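Local atomic coordinates of cell wall surface anchor family protein (Jo),Cell wall surface anchor family protein (In) (Streptococcus pneumoniae, PDB entry 5MKC), a protein that probably serves as part of a pneumococcal pilus adhesin, here as an engineered Jo-In pair able to associate autocatalytically through an isopeptide bond. Residues E99-I103 and Y177-E182. Numbering follows the deposited sequence.
Sequences EKKSI and YLGTDE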
loop_
_atom_site.group_PDB
_atom_site.type_symbol
_atom_site.label_atom_id
_atom_site.label_comp_id
_atom_site.label_asym_id
_atom_site.label_seq_id
_atom_site.Cartn_x
_atom_site.Cartn_y
_atom_site.Cartn_z
ATOM N N GLU A 99 -16.396 0.514 23.618
ATOM C CA GLU A 99 -15.242 0.330 22.746
ATOM C C GLU A 99 -15.402 1.177 21.497
ATOM O O GLU A 99 -16.499 1.292 20.960
ATOM C CB GLU A 99 -15.123 -1.121 22.286
ATOM C CG GLU A 99 -14.711 -2.121 23.352
ATOM C CD GLU A 99 -14.096 -3.378 22.759
ATOM O OE1 GLU A 99 -13.974 -3.470 21.517
ATOM O OE2 GLU A 99 -13.689 -4.248 23.556
ATOM N N LYS A 100 -14.308 1.752 21.031
ATOM C CA LYS A 100 -14.278 2.424 19.756
ATOM C C LYS A 100 -12.976 2.057 19.056
ATOM O O LYS A 100 -11.974 1.744 19.691
ATOM C CB LYS A 100 -14.328 3.932 19.940
ATOM C CG LYS A 100 -15.696 4.439 20.331
ATOM C CD LYS A 100 -15.875 5.892 19.915
ATOM C CE LYS A 100 -17.161 6.462 20.486
ATOM N NZ LYS A 100 -17.164 7.954 20.473
ATOM N N LYS A 101 -13.000 2.114 17.739
ATOM C CA LYS A 101 -11.834 1.787 16.963
ATOM C C LYS A 101 -11.236 3.053 16.383
ATOM O O LYS A 101 -11.952 3.950 15.932
ATOM C CB LYS A 101 -12.233 0.829 15.838
ATOM C CG LYS A 101 -12.743 -0.500 16.353
ATOM C CD LYS A 101 -13.110 -1.389 15.198
ATOM C CE LYS A 101 -13.982 -2.566 15.588
ATOM N NZ LYS A 101 -13.137 -3.625 16.190
ATOM N N SER A 102 -9.912 3.129 16.399
ATOM C CA SER A 102 -9.218 4.317 15.935
ATOM C C SER A 102 -9.333 4.477 14.427
ATOM O O SER A 102 -9.203 5.563 13.886
ATOM C CB SER A 102 -7.757 4.211 16.322
ATOM O OG SER A 102 -7.149 3.181 15.563
ATOM N N ILE A 103 -9.537 3.371 13.750
ATOM C CA ILE A 103 -9.776 3.377 12.328
ATOM C C ILE A 103 -11.212 2.928 12.104
ATOM O O ILE A 103 -11.570 1.798 12.422
ATOM C CB ILE A 103 -8.795 2.445 11.617
ATOM C CG1 ILE A 103 -7.365 2.956 11.808
ATOM C CG2 ILE A 103 -9.099 2.378 10.130
ATOM C CD1 ILE A 103 -6.333 2.060 11.192
ATOM N N TYR A 177 -12.365 -0.881 9.322
ATOM C CA TYR A 177 -12.700 -0.753 10.732
ATOM C C TYR A 177 -11.739 -1.615 11.576
ATOM O O TYR A 177 -11.859 -2.828 11.616
ATOM C CB TYR A 177 -14.148 -1.159 11.006
ATOM C CG TYR A 177 -15.202 -0.400 10.240
ATOM C CD1 TYR A 177 -15.400 -0.620 8.880
ATOM C CD2 TYR A 177 -16.031 0.499 10.880
ATOM C CE1 TYR A 177 -16.368 0.073 8.165
ATOM C CE2 TYR A 177 -17.016 1.191 10.195
ATOM C CZ TYR A 177 -17.182 0.971 8.842
ATOM O OH TYR A 177 -18.160 1.651 8.155
ATOM N N LEU A 178 -10.827 -0.981 12.312
ATOM C CA LEU A 178 -9.714 -1.709 12.904
ATOM C C LEU A 178 -9.347 -1.174 14.262
ATOM O O LEU A 178 -9.066 0.011 14.397
ATOM C CB LEU A 178 -8.486 -1.634 11.989
ATOM C CG LEU A 178 -8.624 -2.197 10.584
ATOM C CD1 LEU A 178 -7.398 -1.837 9.778
ATOM C CD2 LEU A 178 -8.796 -3.721 10.609
ATOM N N GLY A 179 -9.350 -2.058 15.256
ATOM C CA GLY A 179 -8.818 -1.746 16.587
ATOM C C GLY A 179 -7.497 -2.451 16.823
ATOM O O GLY A 179 -6.797 -2.833 15.885
ATOM N N THR A 180 -7.148 -2.615 18.083
ATOM C CA THR A 180 -5.871 -3.215 18.471
ATOM C C THR A 180 -5.691 -4.618 17.898
ATOM O O THR A 180 -6.575 -5.459 18.027
ATOM C CB THR A 180 -5.747 -3.274 19.997
ATOM O OG1 THR A 180 -5.777 -1.943 20.508
ATOM C CG2 THR A 180 -4.420 -3.920 20.434
ATOM N N ASP A 181 -4.535 -4.845 17.260
ATOM C CA ASP A 181 -4.172 -6.144 16.702
ATOM C C ASP A 181 -5.144 -6.624 15.640
ATOM O O ASP A 181 -5.261 -7.833 15.367
ATOM C CB ASP A 181 -4.045 -7.190 17.829
ATOM C CG ASP A 181 -2.842 -6.933 18.714
ATOM O OD1 ASP A 181 -1.818 -6.506 18.164
ATOM O OD2 ASP A 181 -2.913 -7.135 19.944
ATOM N N GLU A 182 -5.850 -5.674 15.040
ATOM C CA GLU A 182 -6.642 -5.937 13.861
ATOM C C GLU A 182 -5.927 -5.295 12.692
ATOM O O GLU A 182 -5.720 -4.076 12.649
ATOM C CB GLU A 182 -8.051 -5.364 14.034
ATOM C CG GLU A 182 -8.786 -5.959 15.239
ATOM C CD GLU A 182 -10.244 -5.564 15.340
ATOM O OE1 GLU A 182 -10.660 -4.471 14.851
ATOM O OE2 GLU A 182 -10.986 -6.371 15.930
#
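Within the five-stranded antiparallel sheet of the Ig-like domain, Ile103 and Leu178 face each other as a hydrogen-bonded pair, where Leu178 N donates to Ile103 O at 2.9 Å. The return bond, Ile103 N to Leu178 O, is weak at 3.5 Å. Ile103 O also receives a CA-H contact from Tyr177 CA, 3.3 Å away. On the sheet face carrying Ile103 and Leu178, their CB atoms lie 4.1 Å apart, and both side chains touch Val83 of strand 76-89. This pairing joins strands 103-111 and 170-178. Lys101 instead lays its aliphatic chain along the Leu178-Gly179 backbone, with CD 3.8 Å from Gly179 N. A bend at its last torsion (chi4 -79°) turns NZ to Glu182 OE1, forming a salt bridge of 2.9 Å on the syn side, and the two side chains cross at about a right angle. Gly179 N donates to the same Glu182 OE1 at 2.8 Å from above the carboxylate plane, nearly straight (171°). Two donors on the same face thus hold OE1 beside the type II beta turn from Gly179 to Glu182, whose backbone bond runs from Glu182 N to Gly179 O at 3.1 Å.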